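Local coordinates for protein BolA (Coxiella burnetii, PDB 3TR3) that is a BolA/IbaG-family homologue of undetermined function, probably linked to stress-induced cellular processes as its relatives are, at residues M4-T7 / H8-K11; G59-M62 / Q63-H67. All blocks are in the same frame, centred on the assembly; numbering follows the deposited sequence.

In the fold
Both contacts are local, each made within one continuous run of chain: contact 1 caps the start of helix 7-17, while contact 2 spans helix 59-65 and the link to strand 68-74. Contact 1 is partly buried, with Val5 and Ile10 buried; contact 2 is mostly at the surface, and only Ile66 is buried. Their chemistry differs accordingly: a threonine and an aspartate cap backbone N-H groups in the first, while a histidine-carboxylate bond and a doubly used carbonyl mark the second. The two meet where Ile10 CD1 packs against Ile66 CD1 at 3.5 Å.

Contact 1 (M4-T7 / H8-K11); sequences MVTT and HDIK
Thr6 and Asp9 are bound to each other twice, each side chain accepting from the other's backbone. The amide of Thr6 donates to Asp9 OD2 over 2.9 Å with an N-H...O angle of 165°, so the bond is nearly straight, although the donor stands above the carboxylate plane, 36° out of it. In return, Asp9 N donates a hydrogen bond to Thr6 OG1 at 3.2 Å. Thr6 chi1 of 59° places OG1 between its own N and carbonyl carbon, from where it faces the first turn. Asp9 OD2 is also held by Asn2 of the same chain.

This reciprocal pair is a capping box, with Thr6 as N-cap of helix 7-17. Backbone bonds carry the turn onward: Lys11 N donates to Thr7 O at 3.2 Å, and Ile10 N makes a weak bond to Thr6 O at 3.3 Å.

Apolar contact lies beside the cap. Val5 CG1, anti to the backbone N, meets Ile10 CD1 at 3.7 Å, the two side chains crossing at about a right angle. The same methyl is 4.0 Å from Asp9 CB. Val5 and Ile10 both rest on Phe33 of strand 32-38.

Polar links to the second subunit come from the first helical residues: Thr7 OG1 is hydrogen-bonded to Glu27 of that chain, and His8 ND1 bonds weakly to the same glutamate.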
loop_
_atom_site.group_PDB
_atom_site.type_symbol
_atom_site.label_atom_id
_atom_site.label_comp_id
_atom_site.label_asym_id
_atom_site.label_seq_id
_atom_site.Cartn_x
_atom_site.Cartn_y
_atom_site.Cartn_z
HETATM N N MSE B 4 -15.849 -1.858 -12.044
HETATM C CA MSE B 4 -14.474 -1.758 -12.524
HETATM C C MSE B 4 -13.428 -1.560 -11.397
HETATM O O MSE B 4 -13.138 -0.430 -10.989
HETATM C CB MSE B 4 -14.390 -0.638 -13.520
HETATM C CG MSE B 4 -13.085 -0.590 -14.241
HETATM SE SE MSE B 4 -13.304 0.446 -15.886
HETATM C CE MSE B 4 -14.432 -0.756 -16.961
ATOM N N VAL B 5 -12.835 -2.663 -10.938
ATOM C CA VAL B 5 -12.145 -2.696 -9.650
ATOM C C VAL B 5 -10.782 -2.009 -9.680
ATOM O O VAL B 5 -9.983 -2.220 -10.593
ATOM C CB VAL B 5 -12.048 -4.188 -9.096
ATOM C CG1 VAL B 5 -11.441 -4.245 -7.718
ATOM C CG2 VAL B 5 -13.399 -4.810 -9.042
ATOM N N THR B 6 -10.504 -1.184 -8.676
ATOM C CA THR B 6 -9.186 -0.552 -8.621
ATOM C C THR B 6 -8.377 -1.112 -7.479
ATOM O O THR B 6 -8.893 -1.867 -6.648
ATOM C CB THR B 6 -9.251 0.992 -8.443
ATOM O OG1 THR B 6 -9.959 1.302 -7.233
ATOM C CG2 THR B 6 -9.912 1.673 -9.676
ATOM N N THR B 7 -7.109 -0.741 -7.421
ATOM C CA THR B 7 -6.297 -1.166 -6.296
ATOM C C THR B 7 -6.756 -0.512 -4.989
ATOM O O THR B 7 -6.573 -1.094 -3.929
ATOM C CB THR B 7 -4.801 -0.897 -6.514
ATOM O OG1 THR B 7 -4.609 0.511 -6.714
ATOM C CG2 THR B 7 -4.300 -1.672 -7.723
ATOM N N HIS B 8 -7.315 0.697 -5.062
ATOM C CA HIS B 8 -7.791 1.408 -3.863
ATOM C C HIS B 8 -9.081 0.733 -3.313
ATOM O O HIS B 8 -9.353 0.785 -2.127
ATOM C CB HIS B 8 -8.044 2.891 -4.194
ATOM C CG HIS B 8 -8.295 3.759 -2.997
ATOM N ND1 HIS B 8 -7.353 3.962 -2.006
ATOM C CD2 HIS B 8 -9.381 4.491 -2.634
ATOM C CE1 HIS B 8 -7.841 4.784 -1.090
ATOM N NE2 HIS B 8 -9.071 5.120 -1.452
ATOM N N ASP B 9 -9.881 0.151 -4.205
ATOM C CA ASP B 9 -10.975 -0.710 -3.811
ATOM C C ASP B 9 -10.462 -1.893 -2.963
ATOM O O ASP B 9 -10.948 -2.125 -1.871
ATOM C CB ASP B 9 -11.703 -1.257 -5.034
ATOM C CG ASP B 9 -12.517 -0.204 -5.756
ATOM O OD1 ASP B 9 -12.992 0.764 -5.120
ATOM O OD2 ASP B 9 -12.674 -0.357 -6.985
ATOM N N ILE B 10 -9.506 -2.644 -3.499
ATOM C CA ILE B 10 -9.021 -3.843 -2.861
ATOM C C ILE B 10 -8.605 -3.461 -1.429
ATOM O O ILE B 10 -8.926 -4.177 -0.465
ATOM C CB ILE B 10 -7.785 -4.438 -3.602
ATOM C CG1 ILE B 10 -8.102 -4.834 -5.054
ATOM C CG2 ILE B 10 -7.208 -5.628 -2.826
ATOM C CD1 ILE B 10 -9.179 -5.850 -5.221
ATOM N N LYS B 11 -7.926 -2.315 -1.301
ATOM C CA LYS B 11 -7.368 -1.868 -0.032
ATOM C C LYS B 11 -8.428 -1.433 0.976
ATOM O O LYS B 11 -8.360 -1.818 2.161
ATOM C CB LYS B 11 -6.345 -0.742 -0.242
ATOM C CG LYS B 11 -6.152 0.163 0.958
ATOM C CD LYS B 11 -4.927 1.062 0.767
ATOM C CE LYS B 11 -4.973 2.265 1.705
ATOM N NZ LYS B 11 -4.496 1.969 3.073
#

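Contact 2 (G59-M62 / Q63-H67); sequences GSHM and QSDIH. With CO (cobalt (II) ion), chain D.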
loop_
_atom_site.group_PDB
_atom_site.type_symbol
_atom_site.label_atom_id
_atom_site.label_comp_id
_atom_site.label_asym_id
_atom_site.label_seq_id
_atom_site.Cartn_x
_atom_site.Cartn_y
_atom_site.Cartn_z
ATOM N N GLY B 59 -16.123 -10.501 0.896
ATOM C CA GLY B 59 -17.513 -10.847 0.704
ATOM C C GLY B 59 -17.914 -11.028 -0.737
ATOM O O GLY B 59 -17.307 -11.818 -1.459
ATOM N N SER B 60 -18.920 -10.272 -1.164
ATOM C CA SER B 60 -19.455 -10.399 -2.505
ATOM C C SER B 60 -18.527 -9.809 -3.584
ATOM O O SER B 60 -18.639 -10.165 -4.754
ATOM C CB SER B 60 -20.845 -9.759 -2.570
ATOM O OG SER B 60 -20.755 -8.355 -2.497
ATOM N N HIS B 61 -17.628 -8.901 -3.183
ATOM C CA HIS B 61 -16.643 -8.350 -4.090
ATOM C C HIS B 61 -15.776 -9.481 -4.641
ATOM O O HIS B 61 -15.447 -9.521 -5.849
ATOM C CB HIS B 61 -15.783 -7.290 -3.384
ATOM C CG HIS B 61 -16.563 -6.099 -2.924
ATOM N ND1 HIS B 61 -17.310 -5.314 -3.783
ATOM C CD2 HIS B 61 -16.741 -5.570 -1.684
ATOM C CE1 HIS B 61 -17.898 -4.349 -3.100
ATOM N NE2 HIS B 61 -17.573 -4.489 -1.821
HETATM N N MSE B 62 -15.429 -10.407 -3.750
HETATM C CA MSE B 62 -14.622 -11.553 -4.127
HETATM C C MSE B 62 -15.404 -12.503 -5.011
HETATM O O MSE B 62 -14.855 -13.199 -5.870
HETATM C CB MSE B 62 -14.118 -12.299 -2.886
HETATM C CG MSE B 62 -12.921 -13.228 -3.165
HETATM SE SE MSE B 62 -11.334 -12.375 -4.110
HETATM C CE MSE B 62 -11.223 -13.432 -5.748
ATOM N N GLN B 63 -16.703 -12.538 -4.810
ATOM C CA GLN B 63 -17.487 -13.542 -5.479
ATOM C C GLN B 63 -17.751 -13.110 -6.891
ATOM O O GLN B 63 -17.650 -13.913 -7.813
ATOM C CB GLN B 63 -18.787 -13.781 -4.701
ATOM C CG GLN B 63 -19.881 -14.443 -5.488
ATOM C CD GLN B 63 -21.183 -14.570 -4.691
ATOM O OE1 GLN B 63 -21.540 -13.666 -3.917
ATOM N NE2 GLN B 63 -21.903 -15.697 -4.885
ATOM N N SER B 64 -18.073 -11.829 -7.048
ATOM C CA SER B 64 -18.563 -11.262 -8.313
ATOM C C SER B 64 -17.647 -10.244 -9.042
ATOM O O SER B 64 -17.688 -10.158 -10.258
ATOM C CB SER B 64 -19.930 -10.606 -8.074
ATOM O OG SER B 64 -20.909 -11.613 -7.898
ATOM N N ASP B 65 -16.852 -9.466 -8.307
ATOM C CA ASP B 65 -16.134 -8.320 -8.902
ATOM C C ASP B 65 -14.658 -8.556 -9.203
ATOM O O ASP B 65 -14.152 -8.041 -10.198
ATOM C CB ASP B 65 -16.236 -7.074 -8.017
ATOM C CG ASP B 65 -17.670 -6.657 -7.756
ATOM O OD1 ASP B 65 -18.582 -7.026 -8.552
ATOM O OD2 ASP B 65 -17.876 -5.941 -6.752
ATOM N N ILE B 66 -13.975 -9.313 -8.330
ATOM C CA ILE B 66 -12.539 -9.518 -8.424
ATOM C C ILE B 66 -12.253 -10.845 -9.104
ATOM O O ILE B 66 -12.551 -11.892 -8.550
ATOM C CB ILE B 66 -11.883 -9.495 -7.041
ATOM C CG1 ILE B 66 -12.261 -8.240 -6.269
ATOM C CG2 ILE B 66 -10.373 -9.653 -7.115
ATOM C CD1 ILE B 66 -11.686 -8.250 -4.886
ATOM N N HIS B 67 -11.683 -10.797 -10.308
ATOM C CA HIS B 67 -11.424 -12.005 -11.078
ATOM C C HIS B 67 -10.336 -12.875 -10.415
ATOM O O HIS B 67 -10.509 -14.096 -10.248
ATOM C CB HIS B 67 -11.135 -11.619 -12.559
ATOM C CG HIS B 67 -10.411 -12.661 -13.366
ATOM N ND1 HIS B 67 -11.045 -13.740 -13.946
ATOM C CD2 HIS B 67 -9.109 -12.744 -13.745
ATOM C CE1 HIS B 67 -10.163 -14.468 -14.608
ATOM N NE2 HIS B 67 -8.981 -13.884 -14.500
HETATM CO CO CO D . -7.317 -14.364 -15.930
HETATM O O HOH W 1 -20.580 -6.293 -4.642
#
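His61 reaches one turn forward to Asp65, and its side chain can be followed outward atom by atom. CB lies 4.2 Å from Asp65 OD2, a loose approach, and CG is hardly nearer. With chi1 at -63°, CG stands beside the backbone N and anti to the carbonyl carbon, which carries the ring along the helix flank to the carboxylate. ND1 then donates to Asp65 OD2 over 3.1 Å, almost straight at 170°. The acceptor lies at the ring edge, close to its plane, and is met on its anti side; ring and carboxylate planes are 47° apart. CE1, beyond ND1, is still 4.0 Å from Asp65 OD2. The ND1 bond helps fix the ring's rotation, and Trp13 of helix 7-17 stacks on the ring.

The backbone of His61 is equally busy: its O accepts from Asp65 N at 2.8 Å and from Ile66 N at 2.9 Å. The Ile66 bond, i to i+5, has the wider pi-type spacing. Earlier, Ser64 N makes a regular helical bond to Ser60 O.

Met62, a selenomethionine here, bends at chi2 and chi3 to bring CE within 4.1 Å of Ile66 CG2, the side chains crossing at about a right angle. Ile66 also touches Trp13.

Beyond the turn His67 points away from the helix, and its NE2 binds cobalt at 2.2 Å. His32 NE2 is a second protein ligand, so this wider turn leads directly into a two-histidine metal site beside the BolA sheet.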